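Local coordinates for thioredoxin-like protein (Klebsiella pneumoniae subsp. pneumoniae MGH 78578, PDB 3TY1) that is of unproven function but probably binds carbohydrate, having the beta-supersandwich fold of the galactose mutarotase (aldose 1-epimerase) clan, at residues A[44-50]-A[89-95]; A[278-283]-A[352-358]; A[155-159]-A[182-186]; A[261-267]-A[292-298]. All coordinates share one frame; numbering follows the deposited sequence. Where two conformers were deposited one is given.

Interaction 1: A[44-50]-A[89-95]; sequences KQEGSKI and EVVNPAF
Asn-92 and Gln-45 each reach the other segment with CG anti to the backbone N (chi1 -174° and 152°). Asn-92 ND2 donates to Glu-46 O at 3.0 Å, in that carbonyl's plane. Gln-45 runs extended beyond CG, and its OE1 takes the N-H of Val-90 on a lone pair, 3.1 Å away and nearly straight at 171°. Its NE2 bonds His-41 O and, in the second subunit, Ala-10 O. Between them Asn-92 N donates to Lys-44 O at 2.9 Å, and Ser-48 OG gives its proton to Val-90 O at 2.7 Å. Glu-89 OE1 accepts from Lys-44 N, which comes from above the carboxylate plane, and OE2 bonds Ser-145 OG of the second subunit. Thus both end residues of the type II turn Gln-45 to Ser-48 bond the backbone of Val-90. Asn-92 OD1 accepts Ala-94 N in an Asx turn. The aliphatic part of Lys-44 crosses the CB of Phe-95, and a water links Lys-44 NZ to Phe-95 O. Ile-50 CG2 meets Val-90 CG2 at 4.2 Å. The turn leads into strand 49-55, between strands 33-39 and 60-64. Ile-50 and Val-90 both touch Leu-72 of strand 70-76, and the second subunit packs on Lys-44.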
# COMPACT_ATOMS: atom_id res chain seq x y z
N LYS A 44 -1.08 6.04 -10.93
CA LYS A 44 -1.22 5.89 -9.48
C LYS A 44 -2.43 6.69 -8.93
O LYS A 44 -2.68 6.72 -7.73
CB LYS A 44 0.06 6.31 -8.79
CG LYS A 44 1.20 5.39 -9.07
CD LYS A 44 2.42 5.68 -8.21
CE LYS A 44 3.03 7.04 -8.48
NZ LYS A 44 4.39 7.22 -7.83
N GLN A 45 -3.21 7.23 -9.84
CA GLN A 45 -4.38 8.05 -9.54
C GLN A 45 -5.65 7.20 -9.56
O GLN A 45 -6.75 7.70 -9.32
CB GLN A 45 -4.31 9.24 -10.54
CG GLN A 45 -5.46 9.89 -10.95
CD GLN A 45 -5.18 10.98 -11.92
OE1 GLN A 45 -4.58 12.00 -11.56
NE2 GLN A 45 -5.72 10.84 -13.12
N GLU A 46 -5.52 5.88 -9.80
CA GLU A 46 -6.68 5.01 -9.89
C GLU A 46 -7.52 5.02 -8.60
O GLU A 46 -7.00 4.74 -7.54
CB GLU A 46 -6.29 3.56 -10.20
CG GLU A 46 -7.51 2.60 -10.31
CD GLU A 46 -8.60 3.06 -11.34
OE1 GLU A 46 -8.24 3.42 -12.47
OE2 GLU A 46 -9.80 3.03 -11.02
N GLY A 47 -8.77 5.42 -8.72
CA GLY A 47 -9.69 5.47 -7.57
C GLY A 47 -9.66 6.76 -6.77
O GLY A 47 -10.50 6.93 -5.93
N SER A 48 -8.71 7.67 -7.04
CA SER A 48 -8.63 8.93 -6.34
C SER A 48 -9.80 9.82 -6.68
O SER A 48 -10.21 9.86 -7.83
CB SER A 48 -7.36 9.70 -6.70
OG SER A 48 -6.22 9.05 -6.16
N LYS A 49 -10.34 10.53 -5.69
CA LYS A 49 -11.41 11.49 -5.97
C LYS A 49 -10.94 12.94 -5.89
O LYS A 49 -10.04 13.27 -5.10
CB LYS A 49 -12.50 11.31 -4.96
CG LYS A 49 -13.23 9.98 -4.96
CD LYS A 49 -14.18 9.88 -3.76
CE LYS A 49 -13.45 9.52 -2.44
NZ LYS A 49 -14.34 9.55 -1.26
N ILE A 50 -11.54 13.78 -6.72
CA ILE A 50 -11.45 15.23 -6.59
C ILE A 50 -12.85 15.78 -6.41
O ILE A 50 -13.85 15.17 -6.88
CB ILE A 50 -10.73 15.95 -7.77
CG1 ILE A 50 -11.36 15.64 -9.11
CG2 ILE A 50 -9.22 15.63 -7.73
CD1 ILE A 50 -10.82 16.53 -10.24
N GLU A 89 -0.13 13.50 -11.10
CA GLU A 89 -1.29 12.70 -10.72
C GLU A 89 -1.76 13.02 -9.28
O GLU A 89 -0.96 13.46 -8.47
CB GLU A 89 -0.88 11.22 -10.81
CG GLU A 89 -0.76 10.87 -12.34
CD GLU A 89 -0.27 9.47 -12.65
OE1 GLU A 89 -0.05 8.65 -11.71
OE2 GLU A 89 -0.07 9.23 -13.86
N VAL A 90 -3.05 12.79 -9.03
CA VAL A 90 -3.65 12.83 -7.72
C VAL A 90 -3.45 11.40 -7.18
O VAL A 90 -4.31 10.52 -7.38
CB VAL A 90 -5.14 13.24 -7.82
CG1 VAL A 90 -5.80 13.28 -6.39
CG2 VAL A 90 -5.27 14.62 -8.59
N VAL A 91 -2.34 11.20 -6.48
CA VAL A 91 -1.89 9.86 -6.12
C VAL A 91 -2.76 9.27 -5.03
O VAL A 91 -2.94 9.88 -3.94
CB VAL A 91 -0.41 9.83 -5.76
CG1 VAL A 91 0.06 8.42 -5.36
CG2 VAL A 91 0.44 10.43 -6.93
N ASN A 92 -3.33 8.10 -5.31
CA ASN A 92 -4.14 7.39 -4.32
C ASN A 92 -3.13 6.95 -3.25
O ASN A 92 -2.13 6.32 -3.57
CB ASN A 92 -4.78 6.17 -4.94
CG ASN A 92 -5.75 5.45 -4.00
OD1 ASN A 92 -5.46 5.23 -2.83
ND2 ASN A 92 -6.86 4.97 -4.58
N PRO A 93 -3.38 7.26 -1.95
CA PRO A 93 -2.42 6.83 -0.91
C PRO A 93 -2.08 5.32 -0.88
O PRO A 93 -1.03 4.96 -0.35
CB PRO A 93 -3.14 7.22 0.37
CG PRO A 93 -3.88 8.45 -0.01
CD PRO A 93 -4.42 8.14 -1.38
N ALA A 94 -2.95 4.47 -1.44
CA ALA A 94 -2.65 3.02 -1.61
C ALA A 94 -1.36 2.73 -2.38
O ALA A 94 -0.76 1.67 -2.23
CB ALA A 94 -3.82 2.31 -2.27
N PHE A 95 -0.93 3.68 -3.21
CA PHE A 95 0.29 3.56 -3.99
C PHE A 95 1.46 4.35 -3.43
O PHE A 95 2.47 4.52 -4.12
CB PHE A 95 0.04 4.03 -5.44
CG PHE A 95 -0.94 3.19 -6.17
CD1 PHE A 95 -0.65 1.84 -6.45
CD2 PHE A 95 -2.14 3.70 -6.57
CE1 PHE A 95 -1.56 1.05 -7.15
CE2 PHE A 95 -3.07 2.89 -7.23
CZ PHE A 95 -2.77 1.58 -7.53
O HOH W 1 4.07 6.61 -5.08

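Interaction 2: A[278-283]-A[352-358]; sequences VNKAGD and LHDSAQV
Val-358 packs closely on the carbonyl of Gly-282. Its CB lies 3.3 Å from Gly-282 O, with both methyls beside the same oxygen. Val-358 CG1, anti to the backbone N (chi1 170°), also reaches Val-278 CG1 at 3.8 Å, where the two side chains meet at a slant. Leu-352 CD1 touches the same Val-278 methyl more distantly. This valine and leucine cluster is the tight, buried part. Gly-282 O also receives a CA-H contact from Ser-355 CA at 3.4 Å, almost straight at 165°.

The outer side is looser and wet. Ser-355 OG lies 3.5 Å from Asp-283 CB, and water fills in the polar contacts. One water joins Ala-281 O to Ser-355 OG, and a second bridges Gly-282 O and Ser-355 O.

Each segment is stiffened from within. Asn-279 OD1 accepts Asp-283 N on a lone pair, and Asn-279 ND2 donates to Asp-283 OD1 at 2.9 Å, so the Asn-279 amide holds both the backbone and the side chain of Asp-283. Asp-354 is the N-cap of helix 355-369, its OD1 taking Gln-357 N at 2.9 Å. Gln-357 OE1 returns to His-353 N. The contact therefore sets the first turn of this helix against the hairpin turn between strands 272-278 and 285-291, just where strand 342-352 ends. Val-278 is backed by Arg-224 and Leu-226 of strand 224-229.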
# COMPACT_ATOMS: atom_id res chain seq x y z
N VAL A 278 3.06 38.57 -2.93
CA VAL A 278 2.56 39.47 -3.94
C VAL A 278 3.58 39.54 -5.07
O VAL A 278 4.78 39.35 -4.86
CB VAL A 278 2.26 40.85 -3.34
CG1 VAL A 278 1.28 40.73 -2.16
CG2 VAL A 278 3.55 41.58 -2.91
N ASN A 279 3.09 39.76 -6.28
CA ASN A 279 3.96 39.85 -7.43
C ASN A 279 4.77 41.17 -7.41
O ASN A 279 4.58 42.00 -6.53
CB ASN A 279 3.18 39.59 -8.71
CG ASN A 279 2.25 40.72 -9.11
OD1 ASN A 279 2.02 41.70 -8.38
ND2 ASN A 279 1.70 40.59 -10.32
N LYS A 280 5.67 41.34 -8.36
CA LYS A 280 6.57 42.51 -8.39
C LYS A 280 5.82 43.83 -8.60
O LYS A 280 6.13 44.85 -7.94
CB LYS A 280 7.64 42.32 -9.47
CG LYS A 280 8.77 43.36 -9.48
CD LYS A 280 9.62 43.20 -10.72
CE LYS A 280 10.54 44.41 -10.92
NZ LYS A 280 11.52 44.52 -9.81
N ALA A 281 4.83 43.84 -9.50
CA ALA A 281 4.05 45.04 -9.76
C ALA A 281 3.11 45.39 -8.58
O ALA A 281 2.64 46.51 -8.48
CB ALA A 281 3.23 44.87 -11.06
N GLY A 282 2.84 44.43 -7.70
CA GLY A 282 1.93 44.63 -6.58
C GLY A 282 0.46 44.65 -6.99
O GLY A 282 -0.33 45.35 -6.37
N ASP A 283 0.10 43.90 -8.04
CA ASP A 283 -1.31 43.81 -8.49
C ASP A 283 -1.92 42.39 -8.46
O ASP A 283 -3.08 42.22 -8.80
CB ASP A 283 -1.51 44.48 -9.85
CG ASP A 283 -0.73 43.83 -10.98
OD1 ASP A 283 -0.11 42.74 -10.84
OD2 ASP A 283 -0.76 44.45 -12.05
N LEU A 352 -5.77 38.02 -4.18
CA LEU A 352 -5.66 39.46 -4.38
C LEU A 352 -5.45 39.66 -5.87
O LEU A 352 -4.52 39.08 -6.48
CB LEU A 352 -4.49 39.99 -3.54
CG LEU A 352 -4.39 39.57 -2.04
CD1 LEU A 352 -3.05 39.99 -1.46
CD2 LEU A 352 -5.56 40.12 -1.21
N HIS A 353 -6.34 40.41 -6.52
CA HIS A 353 -6.32 40.50 -8.00
C HIS A 353 -6.28 41.93 -8.53
O HIS A 353 -6.55 42.16 -9.69
CB HIS A 353 -7.47 39.70 -8.61
CG HIS A 353 -8.84 40.12 -8.14
ND1 HIS A 353 -9.58 41.09 -8.78
CD2 HIS A 353 -9.60 39.70 -7.11
CE1 HIS A 353 -10.73 41.25 -8.15
NE2 HIS A 353 -10.77 40.42 -7.12
N ASP A 354 -5.98 42.90 -7.67
CA ASP A 354 -5.67 44.25 -8.14
C ASP A 354 -4.78 44.99 -7.13
O ASP A 354 -4.58 44.52 -6.01
CB ASP A 354 -6.93 45.04 -8.57
CG ASP A 354 -7.87 45.38 -7.41
OD1 ASP A 354 -7.42 45.46 -6.25
OD2 ASP A 354 -9.07 45.59 -7.69
N SER A 355 -4.26 46.15 -7.56
CA SER A 355 -3.34 46.96 -6.74
C SER A 355 -3.94 47.39 -5.42
O SER A 355 -3.27 47.29 -4.40
CB SER A 355 -2.86 48.17 -7.52
OG SER A 355 -2.15 47.73 -8.67
N ALA A 356 -5.20 47.81 -5.45
CA ALA A 356 -5.90 48.28 -4.24
C ALA A 356 -6.01 47.18 -3.21
O ALA A 356 -5.85 47.43 -2.02
CB ALA A 356 -7.32 48.85 -4.61
N GLN A 357 -6.27 45.95 -3.66
CA GLN A 357 -6.33 44.81 -2.73
C GLN A 357 -5.00 44.49 -2.10
O GLN A 357 -4.94 44.26 -0.89
CB GLN A 357 -6.90 43.55 -3.40
CG GLN A 357 -8.38 43.66 -3.67
CD GLN A 357 -8.92 42.49 -4.46
OE1 GLN A 357 -8.23 41.49 -4.70
NE2 GLN A 357 -10.18 42.60 -4.84
N VAL A 358 -3.95 44.44 -2.91
CA VAL A 358 -2.60 44.25 -2.38
C VAL A 358 -2.21 45.39 -1.38
O VAL A 358 -1.62 45.14 -0.32
CB VAL A 358 -1.56 44.14 -3.53
CG1 VAL A 358 -0.12 44.18 -3.00
CG2 VAL A 358 -1.84 42.85 -4.40
O HOH W 2 0.48 47.98 -7.94
O HOH W 3 -0.31 47.57 -4.65
O HOH W 4 -2.12 47.19 -12.05

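Interaction 3: A[155-159]-A[182-186]; sequences APYEI and RYVPG. With SO4 (sulfate ion), chain I.
Pro-156 follows a cis peptide bond and packs against Val-184, with its CB 3.6 Å from Val-184 CG1. After it, Tyr-157 takes a positive phi of 60°. Tyr-157 O meets the rim of the Pro-185 ring near its plane, 3.1 Å from Pro-185 CD. One water donates to both Pro-156 O and Pro-185 O.

Past this irregular part the chains fall into sheet geometry. Ile-159 N donates to Tyr-183 O, and Tyr-183 N donates to Ile-159 O, both at 2.9 Å. Ile-159 and Tyr-183 form an antiparallel hydrogen-bonded pair where strand 159-169 starts and strand 173-183 ends. These are neighbours in the large antiparallel sheet of the supersandwich. Their side chains share the face that looks toward the six-stranded sheet: Ile-159 rests on Phe-33, Ile-35 and Ile-53, and Tyr-183 on Ser-55. Ile-159 CD1 also reaches Pro-185 CG at 3.9 Å.

Glu-158 runs extended, CG anti to the backbone N (chi1 -173°), and lays OE2 beside the aliphatic part of Arg-182, 3.5 Å from CD. The carboxylate and guanidinium planes are 79° apart, and their charged ends do not meet. Each has a salt bridge elsewhere, Glu-158 with Arg-160 and Arg-182 with Glu-180. A sulfate ion, probably from the crystallisation liquor, is held weakly by Arg-182 NH1 and NH2 and also by Arg-160.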
# COMPACT_ATOMS: atom_id res chain seq x y z
N ALA A 155 -29.55 33.70 -0.64
CA ALA A 155 -28.40 34.54 -0.89
C ALA A 155 -27.68 34.88 0.41
O ALA A 155 -28.35 35.19 1.39
CB ALA A 155 -28.80 35.79 -1.61
N PRO A 156 -26.34 34.85 0.41
CA PRO A 156 -25.39 34.66 -0.68
C PRO A 156 -25.00 33.22 -0.99
O PRO A 156 -24.01 33.02 -1.68
CB PRO A 156 -24.17 35.49 -0.20
CG PRO A 156 -24.16 35.26 1.26
CD PRO A 156 -25.63 35.26 1.66
N TYR A 157 -25.79 32.22 -0.57
CA TYR A 157 -25.54 30.82 -1.02
C TYR A 157 -24.18 30.28 -0.65
O TYR A 157 -23.51 29.62 -1.45
CB TYR A 157 -25.81 30.67 -2.53
CG TYR A 157 -27.22 31.07 -2.92
CD1 TYR A 157 -28.31 30.27 -2.59
CD2 TYR A 157 -27.46 32.26 -3.61
CE1 TYR A 157 -29.61 30.64 -2.98
CE2 TYR A 157 -28.74 32.64 -3.98
CZ TYR A 157 -29.81 31.84 -3.66
OH TYR A 157 -31.07 32.23 -4.05
N GLU A 158 -23.78 30.53 0.59
CA GLU A 158 -22.53 30.03 1.10
C GLU A 158 -22.48 28.49 0.98
O GLU A 158 -23.41 27.81 1.35
CB GLU A 158 -22.34 30.43 2.56
CG GLU A 158 -20.97 30.08 3.11
CD GLU A 158 -20.81 30.36 4.62
OE1 GLU A 158 -21.80 30.39 5.35
OE2 GLU A 158 -19.67 30.48 5.09
N ILE A 159 -21.34 27.99 0.49
CA ILE A 159 -21.06 26.60 0.31
C ILE A 159 -20.09 26.19 1.41
O ILE A 159 -19.14 26.90 1.68
CB ILE A 159 -20.40 26.36 -1.05
CG1 ILE A 159 -21.34 26.83 -2.19
CG2 ILE A 159 -19.96 24.84 -1.23
CD1 ILE A 159 -20.58 26.93 -3.57
N ARG A 182 -15.18 26.93 3.54
CA ARG A 182 -16.37 27.74 3.31
C ARG A 182 -16.08 28.73 2.19
O ARG A 182 -15.02 29.38 2.16
CB ARG A 182 -16.74 28.50 4.56
CG ARG A 182 -16.90 27.65 5.77
CD ARG A 182 -17.51 28.47 6.92
NE ARG A 182 -17.50 27.68 8.15
CZ ARG A 182 -17.87 28.13 9.34
NH1 ARG A 182 -18.27 29.39 9.50
NH2 ARG A 182 -17.81 27.31 10.38
N TYR A 183 -17.01 28.83 1.25
CA TYR A 183 -16.83 29.72 0.11
C TYR A 183 -18.16 30.36 -0.27
O TYR A 183 -19.13 29.65 -0.45
CB TYR A 183 -16.23 28.95 -1.08
CG TYR A 183 -16.11 29.84 -2.29
CD1 TYR A 183 -15.24 30.94 -2.27
CD2 TYR A 183 -16.83 29.61 -3.43
CE1 TYR A 183 -15.14 31.81 -3.35
CE2 TYR A 183 -16.74 30.49 -4.52
CZ TYR A 183 -15.90 31.59 -4.47
OH TYR A 183 -15.83 32.45 -5.57
N VAL A 184 -18.18 31.69 -0.38
CA VAL A 184 -19.34 32.42 -0.85
C VAL A 184 -19.16 32.61 -2.38
O VAL A 184 -18.19 33.20 -2.85
CB VAL A 184 -19.52 33.78 -0.16
CG1 VAL A 184 -20.72 34.53 -0.78
CG2 VAL A 184 -19.71 33.61 1.32
N PRO A 185 -20.11 32.09 -3.17
CA PRO A 185 -20.01 32.23 -4.62
C PRO A 185 -19.74 33.64 -5.08
O PRO A 185 -20.34 34.57 -4.57
CB PRO A 185 -21.39 31.75 -5.09
CG PRO A 185 -21.66 30.64 -4.21
CD PRO A 185 -21.19 31.14 -2.82
N GLY A 186 -18.79 33.81 -5.99
CA GLY A 186 -18.39 35.16 -6.46
C GLY A 186 -17.29 35.86 -5.66
O GLY A 186 -16.73 36.85 -6.12
S SO4 I . -21.41 29.50 11.86
O1 SO4 I . -21.01 30.64 11.04
O2 SO4 I . -21.79 29.99 13.18
O3 SO4 I . -22.57 28.86 11.28
O4 SO4 I . -20.30 28.58 12.09
O HOH W 5 -22.86 34.72 -3.54
O HOH W 6 -19.45 31.63 7.37

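Interaction 4: A[261-267]-A[292-298]; sequences FNIQPLA and TRQLPVL. With SO4 (sulfate ion), chain K.
Thr-292 starts the contact by meeting Pro-265 and Ala-267. Its CG2 lies 4.0 Å from Pro-265 CG, and the two side chains slide past each other in opposite directions. Its OG1 sits between the backbone N and the carbonyl carbon (chi1 58°). That places it 3.4 Å from Ala-267 CB, while its polar partner is His-271 O. Arg-293 and Gln-294 turn outward to a sulfate ion, probably from the crystallisation liquor. Gln-294 NE2 donates to sulfate O4 at 3.0 Å, with an angle of 165° at the hydrogen. Sulfate O1 lies over one face of the Arg-293 guanidinium, whose NH2 is salt-bridged to Asp-291.

Pro-296 brings its carbonyl back to the first segment. Its oxygen lies 3.4 Å from Pro-265 CD.

From Val-297 the chain becomes strand 297-304, which runs antiparallel to strand 259-265 in the mixed sheet of this supersandwich fold. In the conformer given, the Gln-264 chain bends at chi2 (-61°) and crosses Val-297 at a slant, with Gln-264 NE2 3.5 Å from Val-297 CG1.

Leu-298 forms an antiparallel hydrogen-bonded pair with Ile-263. Ile-263 N donates to Leu-298 O at 2.8 Å, nearly head-on to the carbonyl. The return bond, Leu-298 N to Ile-263 O, is longer at 3.2 Å, and that oxygen also accepts from Tyr-321 OH. The two side chains lie side by side and point the same way, with Leu-298 CB against Ile-263 CB. Phe-225 of strand 224-229 touches both.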
# COMPACT_ATOMS: atom_id res chain seq x y z
N PHE A 261 12.92 29.80 6.34
CA PHE A 261 13.07 30.74 7.44
C PHE A 261 11.99 30.50 8.47
O PHE A 261 10.79 30.24 8.12
CB PHE A 261 13.07 32.19 6.94
CG PHE A 261 14.16 32.47 5.95
CD1 PHE A 261 15.44 32.80 6.38
CD2 PHE A 261 13.94 32.33 4.59
CE1 PHE A 261 16.48 33.01 5.47
CE2 PHE A 261 14.96 32.54 3.67
CZ PHE A 261 16.23 32.90 4.11
N ASN A 262 12.41 30.55 9.72
CA ASN A 262 11.52 30.38 10.85
C ASN A 262 11.14 31.73 11.40
O ASN A 262 12.03 32.47 11.81
CB ASN A 262 12.20 29.55 11.91
CG ASN A 262 12.48 28.14 11.44
OD1 ASN A 262 11.66 27.51 10.77
ND2 ASN A 262 13.65 27.62 11.85
N ILE A 263 9.84 31.99 11.48
CA ILE A 263 9.29 33.29 11.85
C ILE A 263 8.45 33.24 13.12
O ILE A 263 7.73 32.26 13.36
CB ILE A 263 8.40 33.86 10.72
CG1 ILE A 263 9.28 34.25 9.51
CG2 ILE A 263 7.54 35.09 11.24
CD1 ILE A 263 8.56 34.38 8.16
N GLN A 264 8.61 34.28 13.95
CA GLN A 264 7.73 34.51 15.09
C GLN A 264 6.85 35.69 14.70
O GLN A 264 7.29 36.86 14.68
CB GLN A 264 8.49 34.74 16.39
CG GLN A 264 8.26 33.61 17.41
CD GLN A 264 6.78 33.48 17.81
OE1 GLN A 264 6.01 34.45 17.78
NE2 GLN A 264 6.38 32.26 18.18
N PRO A 265 5.59 35.42 14.34
CA PRO A 265 4.73 36.52 13.85
C PRO A 265 4.18 37.44 14.94
O PRO A 265 4.10 37.03 16.08
CB PRO A 265 3.57 35.78 13.20
CG PRO A 265 3.47 34.53 13.99
CD PRO A 265 4.88 34.14 14.26
N LEU A 266 3.84 38.68 14.57
CA LEU A 266 3.10 39.61 15.44
C LEU A 266 1.62 39.48 15.08
O LEU A 266 1.28 39.04 13.98
CB LEU A 266 3.56 41.04 15.20
CG LEU A 266 4.98 41.33 15.66
CD1 LEU A 266 5.46 42.62 15.01
CD2 LEU A 266 5.04 41.39 17.21
N ALA A 267 0.75 39.80 16.02
CA ALA A 267 -0.71 39.68 15.82
C ALA A 267 -1.40 40.97 16.25
O ALA A 267 -0.85 41.70 17.02
CB ALA A 267 -1.26 38.52 16.65
N THR A 292 -2.91 33.43 15.93
CA THR A 292 -1.65 33.03 16.58
C THR A 292 -1.80 32.27 17.92
O THR A 292 -0.82 31.76 18.44
CB THR A 292 -0.69 34.23 16.77
OG1 THR A 292 -1.35 35.21 17.54
CG2 THR A 292 -0.27 34.83 15.41
N ARG A 293 -3.01 32.16 18.45
CA ARG A 293 -3.27 31.25 19.58
C ARG A 293 -3.39 29.80 19.13
O ARG A 293 -3.13 28.89 19.91
CB ARG A 293 -4.57 31.60 20.28
CG ARG A 293 -4.54 32.96 20.95
CD ARG A 293 -5.93 33.37 21.37
NE ARG A 293 -6.81 33.52 20.22
CZ ARG A 293 -8.11 33.83 20.29
NH1 ARG A 293 -8.69 34.07 21.47
NH2 ARG A 293 -8.82 33.94 19.19
N GLN A 294 -3.80 29.59 17.88
CA GLN A 294 -3.97 28.28 17.30
C GLN A 294 -2.71 27.83 16.55
O GLN A 294 -2.33 26.67 16.63
CB GLN A 294 -5.14 28.31 16.29
CG GLN A 294 -6.48 28.81 16.88
CD GLN A 294 -7.59 29.00 15.83
OE1 GLN A 294 -7.33 29.09 14.63
NE2 GLN A 294 -8.82 29.04 16.29
N LEU A 295 -2.11 28.76 15.82
CA LEU A 295 -0.95 28.51 14.97
C LEU A 295 0.10 29.59 15.33
O LEU A 295 0.22 30.61 14.66
CB LEU A 295 -1.37 28.51 13.48
CG LEU A 295 -2.37 27.46 13.04
CD1 LEU A 295 -2.88 27.75 11.61
CD2 LEU A 295 -1.80 25.98 13.13
N PRO A 296 0.84 29.38 16.43
CA PRO A 296 1.74 30.44 16.90
C PRO A 296 2.97 30.78 16.09
O PRO A 296 3.53 31.86 16.31
CB PRO A 296 2.12 29.99 18.33
CG PRO A 296 1.33 28.79 18.60
CD PRO A 296 0.92 28.21 17.30
N VAL A 297 3.41 29.89 15.20
CA VAL A 297 4.63 30.07 14.43
C VAL A 297 4.36 30.06 12.95
O VAL A 297 3.27 29.69 12.52
CB VAL A 297 5.73 29.05 14.81
CG1 VAL A 297 6.11 29.26 16.31
CG2 VAL A 297 5.33 27.61 14.50
N LEU A 298 5.34 30.54 12.19
CA LEU A 298 5.23 30.64 10.74
C LEU A 298 6.53 30.21 10.07
O LEU A 298 7.61 30.60 10.49
CB LEU A 298 4.88 32.08 10.36
CG LEU A 298 4.67 32.45 8.88
CD1 LEU A 298 3.49 31.70 8.35
CD2 LEU A 298 4.41 33.96 8.80
S SO4 K . -9.36 29.45 20.10
O1 SO4 K . -8.02 30.06 20.12
O2 SO4 K . -9.65 28.88 21.43
O3 SO4 K . -10.37 30.48 19.78
O4 SO4 K . -9.45 28.34 19.12
O HOH W 7 3.11 33.62 18.07

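The four contacts are spread over the chain and none touches another. Interactions 2 and 3 come nearest, about 7 Å between closest atoms. Strands 173-183 and 342-352, which carry one segment of each, belong to the same large sheet, separated there by strand 189-198. Interactions 1 and 4 lie on opposite sides of the chain's centre, their own centres about 33 Å apart. Interactions 2 and 4 alternate along the sequence: strand 285-291 leads from the turn of 278-283 directly to 292-298. Interaction 1 alone has both other subunits against it. The sulfates at interactions 3 and 4 are probably from the crystallisation liquor and do not by themselves identify a sugar site.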